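Local coordinates for alpha-galactosidase (Thermus thermophilus, PDB 6LCJ), which probably hydrolyses terminal alpha-galactosyl groups from galactosides, as a hexameric glycoside hydrolase of family GH36, at residues W163-F169 against T433-W439; F169-I173 against I195-W199; R229-A235 against Y298-D304; V403-R407 against R447-F451. One frame throughout, in Å; residues are numbered along the deposited sequence.

All four contacts are largely buried and lie in the (beta/alpha)8 (TIM) barrel. Interactions 1 and 3 hold neighbouring parallel barrel strands. Interaction 3 is the more regular, with a run of backbone bonds and side chains on both sides of the sheet. Interaction 1 pairs the strands only briefly, then goes over to serine hydroxyls and aromatic packing. Interaction 2 joins two loops mainly through a bridging water and an isoleucine, without a direct hydrogen bond. Interaction 4 has no direct bond either and is mostly apolar, between a loop and a helix. Interactions 1 and 2 share Phe169. Interaction 1 touches interactions 2 and 4, and interaction 2 touches interaction 3.

Interaction 1 of 4, residues W163-F169 against T433-W439; sequences WCSWYSF and TSDPPSW
Trp163 packs along residues 433-436. Its NE1 donates to Asp435 O at 3.0 Å with an N-H...O angle of 163°. The oxygen lies in the indole plane, but the donor stands above the carbonyl plane of Asp435. Thr433 O sits over one face of the same ring. Thr433 O also takes the backbone bond from Cys164 N, at 2.8 Å. The next link is the hydroxyl of Ser434. Its OG donates to Cys164 O at 2.7 Å and accepts from Tyr167 N at 3.0 Å, so one buried hydroxyl ties the strand end to the helical turn that follows. Ser168 OG donates to Ser434 O at 2.7 Å. The chi1 of 43° swings that hydroxyl toward the loop. At the end of the segment, Phe169 lies alongside Pro436, with CZ 3.8 Å from Pro436 CG. Phe169 CE1 is 3.9 Å from Trp439 CZ2, and the two ring planes are 63° apart. Helix 175-185 packs on Trp163 and Phe169. The parallel pairing of strands 161-164 and 431-433 is the first-to-eighth strand closure of a TIM barrel.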
# COMPACT_ATOMS: atom_id res chain seq x y z
N TRP E 163 7.93 -39.35 -38.37
CA TRP E 163 6.57 -38.85 -38.43
C TRP E 163 6.03 -38.82 -37.00
O TRP E 163 6.18 -39.80 -36.26
CB TRP E 163 5.68 -39.70 -39.34
CG TRP E 163 4.36 -39.01 -39.55
CD1 TRP E 163 4.06 -38.08 -40.52
CD2 TRP E 163 3.19 -39.11 -38.72
NE1 TRP E 163 2.78 -37.62 -40.35
CE2 TRP E 163 2.22 -38.23 -39.26
CE3 TRP E 163 2.87 -39.86 -37.59
CZ2 TRP E 163 0.95 -38.10 -38.70
CZ3 TRP E 163 1.61 -39.73 -37.04
CH2 TRP E 163 0.66 -38.85 -37.59
N CYS E 164 5.41 -37.70 -36.62
CA CYS E 164 5.01 -37.43 -35.24
C CYS E 164 3.53 -37.06 -35.22
O CYS E 164 3.07 -36.30 -36.08
CB CYS E 164 5.90 -36.29 -34.65
SG CYS E 164 5.43 -35.62 -33.04
N SER E 165 2.77 -37.57 -34.26
CA SER E 165 1.34 -37.31 -34.27
C SER E 165 0.94 -35.96 -33.66
O SER E 165 -0.21 -35.55 -33.83
CB SER E 165 0.57 -38.41 -33.53
OG SER E 165 0.98 -38.53 -32.17
N TRP E 166 1.85 -35.28 -32.97
CA TRP E 166 1.41 -34.20 -32.09
C TRP E 166 0.85 -33.02 -32.87
O TRP E 166 -0.24 -32.51 -32.56
CB TRP E 166 2.55 -33.75 -31.17
CG TRP E 166 2.12 -32.61 -30.29
CD1 TRP E 166 2.55 -31.31 -30.36
CD2 TRP E 166 1.13 -32.65 -29.24
NE1 TRP E 166 1.91 -30.55 -29.41
CE2 TRP E 166 1.04 -31.34 -28.71
CE3 TRP E 166 0.33 -33.65 -28.70
CZ2 TRP E 166 0.17 -31.02 -27.66
CZ3 TRP E 166 -0.53 -33.33 -27.66
CH2 TRP E 166 -0.60 -32.03 -27.16
N TYR E 167 1.56 -32.56 -33.89
CA TYR E 167 1.23 -31.29 -34.52
C TYR E 167 0.20 -31.41 -35.62
O TYR E 167 0.10 -30.52 -36.46
CB TYR E 167 2.50 -30.63 -35.05
CG TYR E 167 3.45 -30.30 -33.96
CD1 TYR E 167 3.30 -29.13 -33.21
CD2 TYR E 167 4.50 -31.16 -33.65
CE1 TYR E 167 4.19 -28.82 -32.21
CE2 TYR E 167 5.38 -30.86 -32.65
CZ TYR E 167 5.23 -29.68 -31.95
OH TYR E 167 6.12 -29.37 -30.96
N SER E 168 -0.58 -32.48 -35.63
CA SER E 168 -1.76 -32.53 -36.48
C SER E 168 -2.98 -32.94 -35.66
O SER E 168 -4.03 -32.31 -35.74
CB SER E 168 -1.54 -33.47 -37.67
OG SER E 168 -0.90 -34.66 -37.24
N PHE E 169 -2.85 -33.99 -34.85
CA PHE E 169 -3.99 -34.48 -34.08
C PHE E 169 -3.99 -34.05 -32.62
O PHE E 169 -5.04 -34.14 -31.97
CB PHE E 169 -4.06 -36.00 -34.15
CG PHE E 169 -4.12 -36.54 -35.54
CD1 PHE E 169 -5.26 -36.37 -36.31
CD2 PHE E 169 -3.04 -37.21 -36.08
CE1 PHE E 169 -5.32 -36.87 -37.59
CE2 PHE E 169 -3.09 -37.71 -37.37
CZ PHE E 169 -4.23 -37.54 -38.14
N THR E 433 7.97 -34.40 -39.33
CA THR E 433 6.73 -33.70 -39.60
C THR E 433 5.58 -34.42 -38.91
O THR E 433 5.68 -35.59 -38.51
CB THR E 433 6.42 -33.58 -41.11
OG1 THR E 433 5.19 -32.86 -41.29
CG2 THR E 433 6.27 -34.95 -41.74
N SER E 434 4.48 -33.68 -38.78
CA SER E 434 3.22 -34.21 -38.28
C SER E 434 2.15 -34.26 -39.35
O SER E 434 1.03 -34.69 -39.06
CB SER E 434 2.73 -33.38 -37.10
OG SER E 434 3.44 -33.68 -35.91
N ASP E 435 2.45 -33.84 -40.57
CA ASP E 435 1.45 -33.74 -41.64
C ASP E 435 0.90 -35.12 -42.00
O ASP E 435 1.65 -35.94 -42.55
CB ASP E 435 2.07 -33.10 -42.89
CG ASP E 435 2.37 -31.60 -42.69
OD1 ASP E 435 1.90 -31.01 -41.70
OD2 ASP E 435 3.08 -31.02 -43.54
N PRO E 436 -0.36 -35.42 -41.72
CA PRO E 436 -0.96 -36.64 -42.26
C PRO E 436 -1.01 -36.57 -43.77
O PRO E 436 -1.54 -35.60 -44.34
CB PRO E 436 -2.37 -36.64 -41.65
CG PRO E 436 -2.42 -35.49 -40.71
CD PRO E 436 -1.37 -34.54 -41.11
N PRO E 437 -0.44 -37.57 -44.47
CA PRO E 437 -0.39 -37.49 -45.95
C PRO E 437 -1.73 -37.20 -46.59
O PRO E 437 -1.80 -36.47 -47.59
CB PRO E 437 0.16 -38.87 -46.35
CG PRO E 437 0.94 -39.32 -45.17
CD PRO E 437 0.18 -38.80 -43.96
N SER E 438 -2.83 -37.69 -46.01
CA SER E 438 -4.13 -37.38 -46.57
C SER E 438 -4.53 -35.91 -46.40
O SER E 438 -5.52 -35.50 -47.01
CB SER E 438 -5.19 -38.28 -45.94
OG SER E 438 -5.26 -38.10 -44.54
N TRP E 439 -3.81 -35.12 -45.61
CA TRP E 439 -4.07 -33.69 -45.54
C TRP E 439 -3.26 -32.89 -46.55
O TRP E 439 -3.46 -31.67 -46.67
CB TRP E 439 -3.75 -33.15 -44.14
CG TRP E 439 -4.66 -33.60 -43.06
CD1 TRP E 439 -5.61 -34.56 -43.13
CD2 TRP E 439 -4.67 -33.12 -41.70
NE1 TRP E 439 -6.23 -34.70 -41.91
CE2 TRP E 439 -5.67 -33.83 -41.02
CE3 TRP E 439 -3.94 -32.16 -41.01
CZ2 TRP E 439 -5.96 -33.60 -39.68
CZ3 TRP E 439 -4.23 -31.93 -39.68
CH2 TRP E 439 -5.23 -32.65 -39.02

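Interaction 2 of 4, residues F169-I173 against I195-W199; sequences FYTRI and IDDGW
The peptide group joining Gly198 to Trp199 has the methyl CD1 of Ile173 on one face. CD1 stands 3.5 Å from Gly198 C and is equally close to Trp199 N. The indole of Trp199 turns away from this contact. Asp196 O lies at the edge of the indole, in its plane, and Trp199 NE1 donates to Trp233 O. The side chains of Asp197 and Thr171 run alongside each other, with Thr171 CG2 3.7 Å from Asp197 OD2. Both oxygens of the Asp197 carboxylate are bonded, OD1 to Gln200 and OD2 to Trp268.

Ile173 reaches so far because its chi1 of 47° directs CG1 toward the second loop and the chain then runs on extended. The same CD1 meets Ile195 CG2 at 3.8 Å.

The two loops follow the first and second strands of the TIM barrel, at their C-terminal ends. This is the end of the barrel where glycosidases of this fold carry their active site. A type II' turn from Phe169 to Arg172 shapes the first loop, closed by Arg172 N to Phe169 O at 3.1 Å. Tyr170 has positive phi in this turn.

No direct hydrogen bond crosses between the loops. A water donates to Tyr170 O at 2.6 Å and to Asp197 O at 2.8 Å. It bridges two acceptors that could not bond to each other. On the second loop, Asp197 N donates to Asp196 OD1 at 2.8 Å, meeting it from above the carboxylate plane.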
# COMPACT_ATOMS: atom_id res chain seq x y z
N PHE E 169 -2.85 -33.99 -34.85
CA PHE E 169 -3.99 -34.48 -34.08
C PHE E 169 -3.99 -34.05 -32.62
O PHE E 169 -5.04 -34.14 -31.97
CB PHE E 169 -4.06 -36.00 -34.15
CG PHE E 169 -4.12 -36.54 -35.54
CD1 PHE E 169 -5.26 -36.37 -36.31
CD2 PHE E 169 -3.04 -37.21 -36.08
CE1 PHE E 169 -5.32 -36.87 -37.59
CE2 PHE E 169 -3.09 -37.71 -37.37
CZ PHE E 169 -4.23 -37.54 -38.14
N TYR E 170 -2.86 -33.59 -32.09
CA TYR E 170 -2.70 -33.24 -30.67
C TYR E 170 -3.16 -34.44 -29.85
O TYR E 170 -2.75 -35.57 -30.16
CB TYR E 170 -3.40 -31.91 -30.41
CG TYR E 170 -2.62 -30.78 -31.05
CD1 TYR E 170 -1.59 -30.15 -30.37
CD2 TYR E 170 -2.86 -30.40 -32.37
CE1 TYR E 170 -0.85 -29.13 -30.96
CE2 TYR E 170 -2.11 -29.38 -32.98
CZ TYR E 170 -1.11 -28.76 -32.26
OH TYR E 170 -0.34 -27.74 -32.80
N THR E 171 -3.99 -34.26 -28.81
CA THR E 171 -4.37 -35.38 -27.95
C THR E 171 -5.48 -36.24 -28.54
O THR E 171 -5.79 -37.28 -27.95
CB THR E 171 -4.82 -34.90 -26.55
OG1 THR E 171 -5.83 -33.88 -26.70
CG2 THR E 171 -3.66 -34.33 -25.74
N ARG E 172 -6.09 -35.85 -29.66
CA ARG E 172 -7.16 -36.62 -30.29
C ARG E 172 -6.59 -37.76 -31.14
O ARG E 172 -6.78 -37.82 -32.35
CB ARG E 172 -8.04 -35.73 -31.16
CG ARG E 172 -8.22 -34.32 -30.66
CD ARG E 172 -9.12 -34.30 -29.45
NE ARG E 172 -10.48 -34.69 -29.82
CZ ARG E 172 -11.44 -33.84 -30.21
NH1 ARG E 172 -11.20 -32.54 -30.28
NH2 ARG E 172 -12.64 -34.31 -30.54
N ILE E 173 -5.87 -38.67 -30.49
CA ILE E 173 -5.31 -39.81 -31.19
C ILE E 173 -6.00 -41.07 -30.71
O ILE E 173 -6.55 -41.13 -29.60
CB ILE E 173 -3.78 -39.94 -31.02
CG1 ILE E 173 -3.37 -39.77 -29.55
CG2 ILE E 173 -3.06 -38.95 -31.94
CD1 ILE E 173 -1.97 -40.28 -29.27
N ILE E 195 4.19 -41.98 -31.71
CA ILE E 195 2.93 -41.65 -31.04
C ILE E 195 3.22 -40.66 -29.92
O ILE E 195 4.05 -40.93 -29.04
CB ILE E 195 2.25 -42.91 -30.50
CG1 ILE E 195 1.88 -43.83 -31.63
CG2 ILE E 195 1.00 -42.57 -29.71
CD1 ILE E 195 2.09 -45.24 -31.28
N ASP E 196 2.52 -39.53 -29.93
CA ASP E 196 2.81 -38.49 -28.96
C ASP E 196 1.77 -38.50 -27.84
O ASP E 196 1.15 -39.54 -27.54
CB ASP E 196 2.88 -37.13 -29.67
CG ASP E 196 3.80 -36.15 -28.97
OD1 ASP E 196 3.30 -35.32 -28.16
OD2 ASP E 196 5.03 -36.19 -29.25
N ASP E 197 1.59 -37.35 -27.20
CA ASP E 197 0.64 -37.20 -26.10
C ASP E 197 -0.75 -37.58 -26.57
O ASP E 197 -1.17 -37.22 -27.68
CB ASP E 197 0.71 -35.75 -25.61
CG ASP E 197 -0.16 -35.47 -24.41
OD1 ASP E 197 -0.64 -36.41 -23.73
OD2 ASP E 197 -0.34 -34.27 -24.11
N GLY E 198 -1.46 -38.36 -25.74
CA GLY E 198 -2.81 -38.77 -26.05
C GLY E 198 -3.09 -40.26 -25.96
O GLY E 198 -4.25 -40.67 -26.03
N TRP E 199 -2.05 -41.08 -25.85
CA TRP E 199 -2.26 -42.52 -25.73
C TRP E 199 -2.46 -42.99 -24.29
O TRP E 199 -3.03 -44.07 -24.09
CB TRP E 199 -1.07 -43.28 -26.33
CG TRP E 199 0.20 -43.08 -25.57
CD1 TRP E 199 1.13 -42.09 -25.77
CD2 TRP E 199 0.70 -43.87 -24.49
NE1 TRP E 199 2.16 -42.22 -24.88
CE2 TRP E 199 1.93 -43.31 -24.08
CE3 TRP E 199 0.22 -45.01 -23.82
CZ2 TRP E 199 2.69 -43.84 -23.04
CZ3 TRP E 199 0.98 -45.54 -22.79
CH2 TRP E 199 2.21 -44.96 -22.41
O HOH W 1 -0.52 -36.80 -30.37

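Interaction 3 of 4, residues R229-A235 against Y298-D304; sequences RAGLWFA and YDYLKLD
Trp233 and Asp304 meet with the indole and carboxylate planes almost perpendicular, 86° apart. Trp233 NE1 donates to the anti lone pair of Asp304 OD2 at 2.8 Å, and the oxygen lies close to the ring plane. The extended chain of Lys302 passes the same indole edge, with CD 3.7 Å from Trp233 CD1. Its NZ goes on to a salt bridge with Asp196. Leu232 is on the other face of the sheet, where its CB rides over the phenol ring of Tyr298, 4.0 Å from the centroid and 26° off the normal. Phe234 presents its edge to Leu301, CE1 to CD2 at 4.0 Å, and also touches Leu303. Helix 280-296 covers Leu232, Phe234 and Leu301 from that side. At the start of the strands, the Arg229 and Asp299 side chains meet nearly perpendicular. NE makes a salt bridge to Asp299 OD2 at 3.2 Å, and NH2 bonds Asp299 O. From Leu232 onward the backbones are regularly paired, as in Lys302 N to Leu232 O at 2.8 Å; the bonds at Ala230 O are weak. The strand axes run at 23° to each other. These are the third and fourth strands, parallel neighbours in the TIM barrel wall.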
# COMPACT_ATOMS: atom_id res chain seq x y z
N ARG E 229 10.56 -47.93 -37.32
CA ARG E 229 10.73 -47.95 -35.87
C ARG E 229 9.56 -47.24 -35.21
O ARG E 229 8.99 -46.28 -35.75
CB ARG E 229 12.03 -47.26 -35.47
CG ARG E 229 13.28 -47.92 -35.99
CD ARG E 229 14.47 -46.98 -35.83
NE ARG E 229 14.76 -46.72 -34.43
CZ ARG E 229 15.85 -46.08 -34.00
NH1 ARG E 229 16.75 -45.64 -34.87
NH2 ARG E 229 16.03 -45.90 -32.70
N ALA E 230 9.21 -47.71 -34.02
CA ALA E 230 8.07 -47.19 -33.28
C ALA E 230 8.54 -46.21 -32.20
O ALA E 230 9.49 -46.50 -31.47
CB ALA E 230 7.27 -48.34 -32.67
N GLY E 231 7.85 -45.08 -32.09
CA GLY E 231 8.23 -44.03 -31.16
C GLY E 231 7.08 -43.72 -30.21
O GLY E 231 5.92 -43.77 -30.61
N LEU E 232 7.42 -43.43 -28.94
CA LEU E 232 6.43 -43.15 -27.92
C LEU E 232 6.89 -41.98 -27.05
O LEU E 232 8.09 -41.78 -26.84
CB LEU E 232 6.15 -44.40 -27.07
CG LEU E 232 4.94 -44.48 -26.14
CD1 LEU E 232 3.62 -44.43 -26.89
CD2 LEU E 232 5.01 -45.76 -25.32
N TRP E 233 5.91 -41.24 -26.53
CA TRP E 233 6.08 -40.01 -25.77
C TRP E 233 5.76 -40.24 -24.30
O TRP E 233 4.72 -40.82 -23.97
CB TRP E 233 5.15 -38.93 -26.33
CG TRP E 233 5.07 -37.61 -25.59
CD1 TRP E 233 5.79 -36.48 -25.85
CD2 TRP E 233 4.20 -37.28 -24.49
NE1 TRP E 233 5.43 -35.47 -25.00
CE2 TRP E 233 4.46 -35.94 -24.15
CE3 TRP E 233 3.23 -37.99 -23.77
CZ2 TRP E 233 3.79 -35.29 -23.11
CZ3 TRP E 233 2.56 -37.34 -22.74
CH2 TRP E 233 2.85 -36.01 -22.42
N PHE E 234 6.61 -39.73 -23.40
CA PHE E 234 6.32 -39.70 -21.97
C PHE E 234 6.66 -38.33 -21.39
O PHE E 234 7.49 -37.60 -21.92
CB PHE E 234 7.12 -40.75 -21.17
CG PHE E 234 6.89 -42.15 -21.62
CD1 PHE E 234 7.68 -42.70 -22.62
CD2 PHE E 234 5.91 -42.92 -21.03
CE1 PHE E 234 7.48 -43.99 -23.05
CE2 PHE E 234 5.70 -44.23 -21.44
CZ PHE E 234 6.49 -44.77 -22.45
N ALA E 235 6.02 -38.00 -20.26
CA ALA E 235 6.42 -36.90 -19.38
C ALA E 235 6.67 -37.52 -18.01
O ALA E 235 5.85 -37.38 -17.09
CB ALA E 235 5.36 -35.79 -19.31
N TYR E 298 8.89 -50.17 -28.70
CA TYR E 298 9.36 -48.83 -29.04
C TYR E 298 10.84 -48.68 -28.71
O TYR E 298 11.25 -49.01 -27.60
CB TYR E 298 8.55 -47.78 -28.27
CG TYR E 298 7.07 -47.88 -28.54
CD1 TYR E 298 6.28 -48.79 -27.85
CD2 TYR E 298 6.47 -47.10 -29.51
CE1 TYR E 298 4.94 -48.90 -28.11
CE2 TYR E 298 5.12 -47.19 -29.77
CZ TYR E 298 4.36 -48.10 -29.07
OH TYR E 298 3.02 -48.20 -29.32
N ASP E 299 11.63 -48.18 -29.67
CA ASP E 299 13.03 -47.87 -29.40
C ASP E 299 13.39 -46.42 -29.75
O ASP E 299 14.57 -46.08 -29.87
CB ASP E 299 13.95 -48.83 -30.15
CG ASP E 299 13.75 -48.78 -31.65
OD1 ASP E 299 12.69 -48.30 -32.10
OD2 ASP E 299 14.66 -49.23 -32.38
N TYR E 300 12.39 -45.56 -29.95
CA TYR E 300 12.56 -44.12 -30.06
C TYR E 300 11.61 -43.50 -29.04
O TYR E 300 10.40 -43.74 -29.09
CB TYR E 300 12.26 -43.64 -31.49
CG TYR E 300 12.39 -42.15 -31.76
CD1 TYR E 300 11.46 -41.25 -31.25
CD2 TYR E 300 13.42 -41.65 -32.55
CE1 TYR E 300 11.57 -39.89 -31.51
CE2 TYR E 300 13.54 -40.29 -32.82
CZ TYR E 300 12.61 -39.42 -32.30
OH TYR E 300 12.73 -38.08 -32.55
N LEU E 301 12.16 -42.77 -28.07
CA LEU E 301 11.36 -42.25 -26.96
C LEU E 301 11.49 -40.74 -26.88
O LEU E 301 12.60 -40.20 -26.90
CB LEU E 301 11.78 -42.88 -25.64
CG LEU E 301 11.68 -44.40 -25.59
CD1 LEU E 301 12.20 -44.93 -24.24
CD2 LEU E 301 10.23 -44.82 -25.85
N LYS E 302 10.36 -40.06 -26.80
CA LYS E 302 10.32 -38.61 -26.60
C LYS E 302 9.99 -38.36 -25.14
O LYS E 302 8.86 -38.56 -24.69
CB LYS E 302 9.32 -37.94 -27.54
CG LYS E 302 9.28 -36.42 -27.45
CD LYS E 302 8.34 -35.84 -28.52
CE LYS E 302 8.03 -34.36 -28.30
NZ LYS E 302 7.07 -33.81 -29.33
N LEU E 303 11.00 -37.96 -24.38
CA LEU E 303 10.87 -37.72 -22.96
C LEU E 303 10.68 -36.22 -22.79
O LEU E 303 11.55 -35.44 -23.16
CB LEU E 303 12.10 -38.23 -22.21
CG LEU E 303 12.41 -39.70 -22.50
CD1 LEU E 303 13.64 -40.19 -21.73
CD2 LEU E 303 11.18 -40.56 -22.18
N ASP E 304 9.53 -35.84 -22.27
CA ASP E 304 9.07 -34.47 -22.32
C ASP E 304 8.95 -33.90 -20.91
O ASP E 304 8.90 -34.65 -19.93
CB ASP E 304 7.73 -34.37 -23.04
CG ASP E 304 7.53 -33.03 -23.74
OD1 ASP E 304 8.26 -32.05 -23.47
OD2 ASP E 304 6.60 -32.99 -24.58

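Interaction 4 of 4, residues V403-R407 against R447-F451; sequences VVYFR and RLEAF
Arg447 O accepts the helical bond from Phe451 N at 2.9 Å, and Phe406 CE2 stands 4.0 Å from the same oxygen. Phe406 is the centre of the contact. One face of its ring lies on the helix backbone, with Leu448 CA over the ring centre, 4.1 Å from the centroid and only 7° off the normal. Leu448 CD1 reaches Phe406 CE1 at 3.6 Å. The far end of the ring points at Phe451: Phe406 CZ lies over the face of that ring, 3.4 Å from Phe451 CG. The two ring planes are 59° apart, so the pair is oblique. Val404 CG2 adds a further contact to Phe451, at CZ. Beside these, Phe406 CD2 faces one side of the Arg447 guanidinium, 4.0 Å from NH2, with the planes well tilted. The bend at chi3 (72°) helps fold the arginine back over the ring. Loop 403-407 is also fastened from the barrel side, where Asp435 OD2 accepts from Phe406 N and Asp435 OD1 makes a salt bridge with Arg407. The arrangement is the packing of the loop after the seventh TIM-barrel strand against helix 442-453, which follows the eighth.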
# COMPACT_ATOMS: atom_id res chain seq x y z
N VAL E 403 9.03 -29.82 -35.67
CA VAL E 403 8.59 -30.37 -36.96
C VAL E 403 8.54 -29.32 -38.06
O VAL E 403 8.58 -28.11 -37.81
CB VAL E 403 7.23 -31.08 -36.83
CG1 VAL E 403 7.26 -32.06 -35.68
CG2 VAL E 403 6.11 -30.06 -36.66
N VAL E 404 8.47 -29.80 -39.30
CA VAL E 404 8.34 -28.97 -40.49
C VAL E 404 6.93 -29.15 -41.02
O VAL E 404 6.44 -30.28 -41.12
CB VAL E 404 9.37 -29.36 -41.57
CG1 VAL E 404 9.36 -28.37 -42.71
CG2 VAL E 404 10.74 -29.48 -40.96
N TYR E 405 6.27 -28.05 -41.34
CA TYR E 405 4.98 -28.13 -42.00
C TYR E 405 5.17 -28.10 -43.51
O TYR E 405 6.03 -27.37 -44.02
CB TYR E 405 4.06 -26.98 -41.57
CG TYR E 405 3.66 -27.01 -40.12
CD1 TYR E 405 2.53 -27.70 -39.69
CD2 TYR E 405 4.41 -26.32 -39.16
CE1 TYR E 405 2.17 -27.73 -38.35
CE2 TYR E 405 4.05 -26.33 -37.82
CZ TYR E 405 2.95 -27.03 -37.42
OH TYR E 405 2.61 -27.02 -36.09
N PHE E 406 4.39 -28.92 -44.20
CA PHE E 406 4.20 -28.82 -45.64
C PHE E 406 2.75 -28.58 -46.02
O PHE E 406 2.49 -27.97 -47.05
CB PHE E 406 4.70 -30.09 -46.34
CG PHE E 406 6.16 -30.32 -46.17
CD1 PHE E 406 6.64 -31.02 -45.07
CD2 PHE E 406 7.06 -29.80 -47.10
CE1 PHE E 406 7.99 -31.21 -44.90
CE2 PHE E 406 8.41 -30.00 -46.94
CZ PHE E 406 8.88 -30.71 -45.85
N ARG E 407 1.81 -29.03 -45.21
CA ARG E 407 0.41 -28.80 -45.51
C ARG E 407 0.08 -27.31 -45.48
O ARG E 407 0.74 -26.50 -44.83
CB ARG E 407 -0.46 -29.55 -44.51
CG ARG E 407 -0.29 -29.10 -43.08
CD ARG E 407 -1.05 -30.06 -42.18
NE ARG E 407 -1.56 -29.44 -40.97
CZ ARG E 407 -1.05 -29.63 -39.76
NH1 ARG E 407 0.02 -30.41 -39.58
NH2 ARG E 407 -1.61 -29.03 -38.72
N ARG E 447 6.77 -32.40 -52.33
CA ARG E 447 7.74 -31.63 -51.58
C ARG E 447 8.20 -32.37 -50.34
O ARG E 447 9.39 -32.36 -50.02
CB ARG E 447 7.17 -30.27 -51.22
CG ARG E 447 7.49 -29.26 -52.29
CD ARG E 447 6.76 -27.99 -52.09
NE ARG E 447 7.28 -27.23 -50.96
CZ ARG E 447 6.55 -26.91 -49.91
NH1 ARG E 447 5.28 -27.28 -49.84
NH2 ARG E 447 7.11 -26.21 -48.92
N LEU E 448 7.27 -33.04 -49.64
CA LEU E 448 7.64 -33.80 -48.45
C LEU E 448 8.62 -34.93 -48.78
O LEU E 448 9.62 -35.11 -48.09
CB LEU E 448 6.39 -34.36 -47.77
CG LEU E 448 6.64 -35.36 -46.61
CD1 LEU E 448 7.48 -34.73 -45.46
CD2 LEU E 448 5.33 -35.97 -46.09
N GLU E 449 8.36 -35.68 -49.86
CA GLU E 449 9.27 -36.76 -50.22
C GLU E 449 10.65 -36.23 -50.62
O GLU E 449 11.67 -36.79 -50.23
CB GLU E 449 8.67 -37.62 -51.33
CG GLU E 449 9.47 -38.90 -51.61
CD GLU E 449 9.81 -39.74 -50.35
OE1 GLU E 449 9.12 -39.65 -49.30
OE2 GLU E 449 10.79 -40.52 -50.41
N ALA E 450 10.70 -35.16 -51.42
CA ALA E 450 12.02 -34.61 -51.75
C ALA E 450 12.74 -34.10 -50.50
O ALA E 450 13.97 -34.17 -50.42
CB ALA E 450 11.88 -33.50 -52.79
N PHE E 451 11.99 -33.61 -49.51
CA PHE E 451 12.59 -33.17 -48.25
C PHE E 451 13.24 -34.35 -47.52
O PHE E 451 14.40 -34.27 -47.10
CB PHE E 451 11.51 -32.50 -47.40
CG PHE E 451 11.91 -32.21 -45.97
CD1 PHE E 451 12.77 -31.16 -45.66
CD2 PHE E 451 11.36 -32.96 -44.93
CE1 PHE E 451 13.10 -30.86 -44.35
CE2 PHE E 451 11.68 -32.67 -43.60
CZ PHE E 451 12.55 -31.62 -43.31